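Long-range contacts in prolyl endopeptidase (Myxococcus xanthus, PDB 2BKL), which probably hydrolyses the peptide bond on the carboxyl side of proline, and less readily of alanine, in oligopeptides, acting as a serine protease: residues A[76-81]-A[128-133]; A[80-85]-A[100-105]; A[134-139]-A[171-176]. One frame throughout, in Å; residues are numbered along the deposited sequence.

Contact 1 (A[76-81]-A[128-133]); sequences SRRNGR and VSWDGK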
# COMPACT_ATOMS: atom_id res chain seq x y z
N SER A 76 3.03 2.89 -21.02
CA SER A 76 1.66 3.12 -21.50
C SER A 76 1.69 3.53 -22.96
O SER A 76 2.36 4.49 -23.35
CB SER A 76 0.98 4.16 -20.64
OG SER A 76 0.89 3.61 -19.34
N ARG A 77 0.96 2.81 -23.80
CA ARG A 77 0.98 3.03 -25.23
C ARG A 77 -0.32 3.67 -25.69
O ARG A 77 -1.41 3.19 -25.36
CB ARG A 77 1.16 1.71 -25.95
CG ARG A 77 2.47 1.03 -25.60
CD ARG A 77 2.69 -0.25 -26.36
NE ARG A 77 2.62 -0.05 -27.80
CZ ARG A 77 2.49 -1.03 -28.70
NH1 ARG A 77 2.42 -2.30 -28.30
NH2 ARG A 77 2.44 -0.75 -29.99
N ARG A 78 -0.21 4.79 -26.39
CA ARG A 78 -1.37 5.53 -26.87
C ARG A 78 -1.07 6.12 -28.21
O ARG A 78 -0.15 6.94 -28.32
CB ARG A 78 -1.69 6.68 -25.90
CG ARG A 78 -2.01 6.28 -24.46
CD ARG A 78 -3.32 5.59 -24.31
NE ARG A 78 -3.74 5.44 -22.91
CZ ARG A 78 -3.53 4.37 -22.17
NH1 ARG A 78 -2.82 3.34 -22.64
NH2 ARG A 78 -3.99 4.36 -20.92
N ASN A 79 -1.81 5.70 -29.23
CA ASN A 79 -1.71 6.29 -30.56
C ASN A 79 -0.27 6.36 -31.09
O ASN A 79 0.14 7.38 -31.66
CB ASN A 79 -2.39 7.66 -30.54
CG ASN A 79 -2.68 8.22 -31.94
OD1 ASN A 79 -2.75 7.48 -32.93
ND2 ASN A 79 -2.86 9.53 -32.01
N GLY A 80 0.47 5.28 -30.92
CA GLY A 80 1.82 5.18 -31.46
C GLY A 80 2.92 5.77 -30.58
O GLY A 80 4.09 5.64 -30.90
N ARG A 81 2.53 6.38 -29.47
CA ARG A 81 3.47 6.96 -28.52
C ARG A 81 3.58 6.09 -27.28
O ARG A 81 2.67 5.32 -26.95
CB ARG A 81 3.00 8.34 -28.11
CG ARG A 81 3.06 9.33 -29.24
CD ARG A 81 2.61 10.70 -28.87
NE ARG A 81 2.92 11.61 -29.96
CZ ARG A 81 2.63 12.90 -29.94
NH1 ARG A 81 2.01 13.48 -28.92
NH2 ARG A 81 2.97 13.64 -30.98
N VAL A 128 -2.71 9.13 -19.59
CA VAL A 128 -2.51 9.66 -20.91
C VAL A 128 -3.81 9.57 -21.70
O VAL A 128 -4.51 8.54 -21.68
CB VAL A 128 -1.41 8.88 -21.66
CG1 VAL A 128 -1.05 9.57 -22.98
CG2 VAL A 128 -0.19 8.69 -20.77
N SER A 129 -4.14 10.60 -22.46
CA SER A 129 -5.31 10.59 -23.33
C SER A 129 -5.10 9.56 -24.46
O SER A 129 -3.98 9.19 -24.79
CB SER A 129 -5.58 11.99 -23.89
OG SER A 129 -4.53 12.41 -24.74
N TRP A 130 -6.21 9.08 -25.01
CA TRP A 130 -6.16 8.01 -26.01
C TRP A 130 -5.45 8.44 -27.28
O TRP A 130 -4.87 7.59 -27.95
CB TRP A 130 -7.57 7.45 -26.30
CG TRP A 130 -8.10 6.81 -25.07
CD1 TRP A 130 -9.04 7.32 -24.22
CD2 TRP A 130 -7.62 5.61 -24.46
NE1 TRP A 130 -9.20 6.49 -23.14
CE2 TRP A 130 -8.33 5.44 -23.24
CE3 TRP A 130 -6.66 4.66 -24.80
CZ2 TRP A 130 -8.12 4.35 -22.38
CZ3 TRP A 130 -6.45 3.59 -23.95
CH2 TRP A 130 -7.17 3.44 -22.75
N ASP A 131 -5.44 9.74 -27.59
CA ASP A 131 -4.73 10.25 -28.75
C ASP A 131 -3.24 10.50 -28.52
O ASP A 131 -2.51 10.89 -29.45
CB ASP A 131 -5.43 11.49 -29.34
CG ASP A 131 -5.40 12.70 -28.45
OD1 ASP A 131 -4.82 12.62 -27.35
OD2 ASP A 131 -5.95 13.78 -28.78
N GLY A 132 -2.79 10.30 -27.29
CA GLY A 132 -1.39 10.51 -26.92
C GLY A 132 -0.97 11.96 -26.90
O GLY A 132 0.23 12.23 -26.84
N LYS A 133 -1.94 12.88 -26.88
CA LYS A 133 -1.63 14.32 -26.97
C LYS A 133 -1.67 15.06 -25.62
O LYS A 133 -1.15 16.18 -25.54
CB LYS A 133 -2.56 15.04 -27.92
CG LYS A 133 -2.66 14.43 -29.31
CD LYS A 133 -1.43 14.55 -30.13
CE LYS A 133 -1.75 14.10 -31.59
NZ LYS A 133 -0.55 13.69 -32.34
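The turns of two hairpins from successive blades of the propeller domain meet here, with Arg-78 of one lying over Trp-130 of the other. The guanidinium rests on the indole in a flat, offset stack, centres 4.1 Å apart and planes at 14°. Arg-78 NE sits 3.4 Å from Trp-130 CZ3, over the rim of the six-membered ring. The bend at chi2 (-70°) places CD beside CE3 of the indole. Within its own strand Arg-78 NH1 donates to Arg-77 O at 3.1 Å, in the guanidinium plane, which helps fix the rotation of the group; NE adds a weak bond to Val-128 O. Arginine suits the place because it offers a flat charged face to the ring while its edge serves carbonyls.

Both loops are tight turns, as expected between antiparallel propeller strands. Residues 78-81 form a type I' turn, and 129-132 a type I turn overlapped by an Asx turn, Asp-131 OD1 accepting from Lys-133 N at 2.9 Å; the same oxygen also takes a bond from Ser-129 OG at 2.6 Å. At Gly-132 phi is positive, and any CB would run into Arg-78 O, so glycine lets the turns close up. Asn-79 ND2 reaches Asp-131 O at 2.9 Å in a nearly straight bond (169°), approaching from above the carbonyl plane. Arg-81 NH1 donates to Gly-132 O at 3.0 Å, less straight, and also from above the carbonyl plane. Lys-133 NZ stands over one face of that guanidinium, a like-charge approach that Asp-155, salt-bridged to Arg-81 NH2, probably eases.

Contact 2 (A[80-85]-A[100-105]); sequences GRFFYV and QGESGQ
Arg-81 and Gln-100 face each other at the end of two neighbouring antiparallel strands, 81-87 and 95-100, within one four-stranded blade of the beta-propeller. They form a non-hydrogen-bonded pair, and their side chains leave the same face of the sheet, where they can meet. Arg-81 runs out straight from CG to NE, whereas Gln-100, with CG anti to the backbone N, bends at chi2 (80°) so that CD turns toward the arginine. The flat ends are steeply inclined, guanidinium and amide planes being 63° apart. Gln-100 OE1 meets the edge of the guanidinium, close to its plane, and takes a bond of 2.8 Å from Arg-81 NE, tilted 33° out of the amide's carbonyl plane. NH2 makes a weak second bond to the same oxygen; its stronger partner is Asp-155. An alanine in place of Arg-81 would probably leave Gln-100 OE1 without these two donors and the amide freer to turn, and Asp-155 without this salt-bridge partner.

Phe-82, the next residue, points to the other face. Its ring approaches the 101-102 peptide obliquely, with CE1 3.7 Å from both Gly-101 C and Glu-102 N, an apolar cover for the start of the type I turn 101-104. Gly-101 has positive phi, and Gly-80 has backbone angles that would jam a CB against the preceding carbonyl, so glycine suits both places. Gly-80 O accepts from Gly-101 N at 2.9 Å. The same oxygen also accepts a hydrogen bond from a water at 3.1 Å, which in turn accepts from Gln-100 NE2 at 3.0 Å.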
# COMPACT_ATOMS: atom_id res chain seq x y z
N GLY A 80 0.47 5.28 -30.92
CA GLY A 80 1.82 5.18 -31.46
C GLY A 80 2.92 5.77 -30.58
O GLY A 80 4.09 5.64 -30.90
N ARG A 81 2.53 6.38 -29.47
CA ARG A 81 3.47 6.96 -28.52
C ARG A 81 3.58 6.09 -27.28
O ARG A 81 2.67 5.32 -26.95
CB ARG A 81 3.00 8.34 -28.11
CG ARG A 81 3.06 9.33 -29.24
CD ARG A 81 2.61 10.70 -28.87
NE ARG A 81 2.92 11.61 -29.96
CZ ARG A 81 2.63 12.90 -29.94
NH1 ARG A 81 2.01 13.48 -28.92
NH2 ARG A 81 2.97 13.64 -30.98
N PHE A 82 4.71 6.16 -26.62
CA PHE A 82 4.99 5.42 -25.42
C PHE A 82 5.28 6.39 -24.31
O PHE A 82 6.00 7.37 -24.52
CB PHE A 82 6.23 4.53 -25.62
CG PHE A 82 6.01 3.37 -26.53
CD1 PHE A 82 5.91 3.56 -27.90
CD2 PHE A 82 5.96 2.08 -26.03
CE1 PHE A 82 5.73 2.48 -28.76
CE2 PHE A 82 5.80 1.00 -26.89
CZ PHE A 82 5.67 1.21 -28.25
N PHE A 83 4.76 6.10 -23.13
CA PHE A 83 4.90 6.95 -21.95
C PHE A 83 5.33 6.09 -20.79
O PHE A 83 4.75 5.03 -20.55
CB PHE A 83 3.56 7.61 -21.59
CG PHE A 83 3.03 8.52 -22.66
CD1 PHE A 83 2.39 8.02 -23.78
CD2 PHE A 83 3.21 9.88 -22.58
CE1 PHE A 83 1.93 8.87 -24.78
CE2 PHE A 83 2.73 10.72 -23.58
CZ PHE A 83 2.11 10.22 -24.65
N TYR A 84 6.33 6.51 -20.04
CA TYR A 84 6.93 5.66 -19.03
C TYR A 84 7.80 6.49 -18.10
O TYR A 84 8.30 7.56 -18.49
CB TYR A 84 7.75 4.51 -19.70
CG TYR A 84 8.71 5.06 -20.72
CD1 TYR A 84 8.30 5.27 -22.02
CD2 TYR A 84 9.99 5.47 -20.36
CE1 TYR A 84 9.13 5.82 -22.95
CE2 TYR A 84 10.83 6.03 -21.30
CZ TYR A 84 10.39 6.21 -22.59
OH TYR A 84 11.19 6.76 -23.56
N VAL A 85 7.93 6.03 -16.87
CA VAL A 85 8.75 6.69 -15.88
C VAL A 85 10.14 6.06 -15.81
O VAL A 85 10.28 4.83 -15.89
CB VAL A 85 8.03 6.62 -14.54
CG1 VAL A 85 8.91 7.08 -13.41
CG2 VAL A 85 6.77 7.49 -14.59
N GLN A 100 7.93 8.91 -29.55
CA GLN A 100 7.12 8.57 -30.70
C GLN A 100 7.65 7.29 -31.31
O GLN A 100 8.76 7.27 -31.86
CB GLN A 100 7.19 9.70 -31.72
CG GLN A 100 6.27 9.46 -32.91
CD GLN A 100 4.84 9.84 -32.57
OE1 GLN A 100 4.61 10.94 -32.11
NE2 GLN A 100 3.90 8.92 -32.77
N GLY A 101 6.86 6.23 -31.26
CA GLY A 101 7.29 4.94 -31.75
C GLY A 101 8.26 4.24 -30.82
O GLY A 101 8.81 4.82 -29.87
N GLU A 102 8.49 2.97 -31.11
CA GLU A 102 9.23 2.09 -30.22
C GLU A 102 10.68 2.55 -30.04
O GLU A 102 11.25 2.39 -28.95
CB GLU A 102 9.18 0.66 -30.75
CG GLU A 102 9.36 -0.41 -29.69
CD GLU A 102 9.59 -1.77 -30.30
OE1 GLU A 102 10.77 -2.18 -30.43
OE2 GLU A 102 8.59 -2.43 -30.67
N SER A 103 11.27 3.14 -31.08
CA SER A 103 12.65 3.59 -31.01
C SER A 103 12.84 5.08 -31.38
O SER A 103 13.93 5.49 -31.81
CB SER A 103 13.54 2.68 -31.87
OG SER A 103 13.29 2.90 -33.24
N GLY A 104 11.80 5.89 -31.20
CA GLY A 104 11.94 7.33 -31.33
C GLY A 104 12.74 7.90 -30.16
O GLY A 104 12.86 7.27 -29.11
N GLN A 105 13.30 9.09 -30.33
CA GLN A 105 14.08 9.70 -29.25
C GLN A 105 13.13 10.18 -28.15
O GLN A 105 12.13 10.85 -28.42
CB GLN A 105 14.95 10.88 -29.71
CG GLN A 105 16.49 10.63 -29.64
CD GLN A 105 17.04 10.20 -28.27
OE1 GLN A 105 17.22 11.02 -27.39
NE2 GLN A 105 17.28 8.90 -28.11
O HOH W 1 4.56 6.25 -33.94

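Contact 3 (A[134-139]-A[171-176]); sequences KVAFAQ and ATPKWT
Segments 134-139 and 171-176 run in roughly opposite directions, but they belong to different sheets and are spaced for side-chain packing: the nearest CA atoms, those of Ala-136 and Pro-173, are 6.9 Å apart. Alanine, proline and tryptophan do most of the packing. Ala-136 CB points at the other segment and is shared by two partners, Pro-173 CG at 3.9 Å and Trp-175 CZ2 at 3.8 Å; a methyl is enough to fill this spacing. The indole comes to the strand by its six-membered ring, with the backbone N of Ala-136 near the ring plane at the CZ2 edge. Further along, Trp-175 CH2 lies 3.7 Å from Lys-134 CB. The lysine thus lends only the foot of its chain to the contact, for the rest turns off to Asp-153, with which NZ forms a salt bridge. Trp-175 suits the place because the benzo edge of the indole can reach the strand while NE1 donates to Ala-127 O.

The contact is a buried seam between successive propeller blades: strand 134-141 is the middle strand of the 121-153 sheet, strand 174-175 is an outermost strand of the next, and Phe-182 on the adjoining strand 181-186 touches both Ala-136 and Pro-173.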
# COMPACT_ATOMS: atom_id res chain seq x y z
N LYS A 134 -2.29 14.47 -24.60
CA LYS A 134 -2.47 15.12 -23.30
C LYS A 134 -2.19 14.12 -22.19
O LYS A 134 -2.41 12.91 -22.33
CB LYS A 134 -3.93 15.61 -23.11
CG LYS A 134 -4.49 16.50 -24.20
CD LYS A 134 -3.81 17.86 -24.28
CE LYS A 134 -4.52 18.75 -25.30
NZ LYS A 134 -3.86 20.06 -25.39
N VAL A 135 -1.69 14.62 -21.05
CA VAL A 135 -1.57 13.79 -19.85
C VAL A 135 -2.22 14.55 -18.72
O VAL A 135 -1.86 15.71 -18.46
CB VAL A 135 -0.10 13.42 -19.51
CG1 VAL A 135 -0.00 12.60 -18.23
CG2 VAL A 135 0.52 12.66 -20.67
N ALA A 136 -3.16 13.91 -18.04
CA ALA A 136 -3.74 14.42 -16.81
C ALA A 136 -2.97 13.80 -15.65
O ALA A 136 -2.71 12.60 -15.65
CB ALA A 136 -5.20 14.04 -16.75
N PHE A 137 -2.60 14.60 -14.67
CA PHE A 137 -1.70 14.15 -13.62
C PHE A 137 -1.94 14.90 -12.34
O PHE A 137 -2.44 16.02 -12.35
CB PHE A 137 -0.24 14.26 -14.04
CG PHE A 137 0.24 15.66 -14.20
CD1 PHE A 137 0.05 16.31 -15.40
CD2 PHE A 137 0.90 16.32 -13.19
CE1 PHE A 137 0.46 17.60 -15.58
CE2 PHE A 137 1.34 17.60 -13.38
CZ PHE A 137 1.10 18.25 -14.59
N ALA A 138 -1.56 14.29 -11.22
CA ALA A 138 -1.70 14.90 -9.90
C ALA A 138 -0.38 15.46 -9.43
O ALA A 138 0.69 14.84 -9.57
CB ALA A 138 -2.18 13.89 -8.92
N GLN A 139 -0.42 16.66 -8.86
CA GLN A 139 0.69 17.20 -8.06
C GLN A 139 0.32 17.09 -6.59
O GLN A 139 -0.78 17.48 -6.21
CB GLN A 139 0.93 18.67 -8.36
CG GLN A 139 1.57 19.03 -9.66
CD GLN A 139 2.11 20.45 -9.60
OE1 GLN A 139 1.34 21.39 -9.40
NE2 GLN A 139 3.42 20.60 -9.70
N ALA A 171 -8.77 10.81 -7.25
CA ALA A 171 -8.98 10.74 -8.71
C ALA A 171 -7.98 9.86 -9.44
O ALA A 171 -6.77 9.92 -9.19
CB ALA A 171 -8.94 12.13 -9.35
N THR A 172 -8.51 9.07 -10.37
CA THR A 172 -7.72 8.44 -11.42
C THR A 172 -8.44 8.79 -12.72
O THR A 172 -9.49 8.18 -13.01
CB THR A 172 -7.60 6.93 -11.22
OG1 THR A 172 -8.88 6.37 -10.91
CG2 THR A 172 -6.78 6.59 -10.03
N PRO A 173 -7.96 9.76 -13.50
CA PRO A 173 -8.72 10.20 -14.66
C PRO A 173 -8.98 9.09 -15.68
O PRO A 173 -8.07 8.32 -16.06
CB PRO A 173 -7.85 11.30 -15.27
CG PRO A 173 -7.07 11.83 -14.08
CD PRO A 173 -6.74 10.59 -13.30
N LYS A 174 -10.25 9.00 -16.09
CA LYS A 174 -10.69 8.10 -17.16
C LYS A 174 -11.04 8.95 -18.38
O LYS A 174 -12.13 9.52 -18.44
CB LYS A 174 -11.92 7.30 -16.76
CG LYS A 174 -11.71 5.94 -16.08
CD LYS A 174 -11.09 6.04 -14.72
CE LYS A 174 -11.96 6.75 -13.70
NZ LYS A 174 -11.42 6.57 -12.29
N TRP A 175 -10.12 9.04 -19.33
CA TRP A 175 -10.34 9.76 -20.57
C TRP A 175 -11.39 9.10 -21.45
O TRP A 175 -11.40 7.87 -21.60
CB TRP A 175 -9.05 9.86 -21.35
CG TRP A 175 -8.00 10.71 -20.77
CD1 TRP A 175 -6.95 10.32 -19.99
CD2 TRP A 175 -7.82 12.11 -21.02
NE1 TRP A 175 -6.16 11.40 -19.71
CE2 TRP A 175 -6.66 12.51 -20.35
CE3 TRP A 175 -8.53 13.07 -21.76
CZ2 TRP A 175 -6.19 13.83 -20.38
CZ3 TRP A 175 -8.07 14.36 -21.79
CH2 TRP A 175 -6.90 14.73 -21.11
N THR A 176 -12.28 9.89 -22.02
CA THR A 176 -13.17 9.37 -23.05
C THR A 176 -12.41 9.13 -24.35
O THR A 176 -11.37 9.72 -24.57
CB THR A 176 -14.37 10.29 -23.28
OG1 THR A 176 -13.96 11.66 -23.27
CG2 THR A 176 -15.35 10.17 -22.10

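In the fold
All three contacts lie in the beta-propeller domain, on the same side of the chain's centre. Contacts 1 and 2 start from the same stretch, 76-85, have centres about 9 Å apart, share Gly-80 and Arg-81, and reach the sheet of strands 71-78, 81-87, 95-100 and 107-110. Contact 2 works within that blade, while contact 1 ties it to the 121-153 blade. Contact 3 opens after both have closed, its centre about 12 Å from that of contact 1 and about 19 Å from that of contact 2, and joins the 121-153 blade to the next; Trp-130 NE1 bonds to Trp-175 O between contacts 1 and 3. The contacts thus step round three successive blades, packing the propeller that accompanies the catalytic alpha/beta-hydrolase domain.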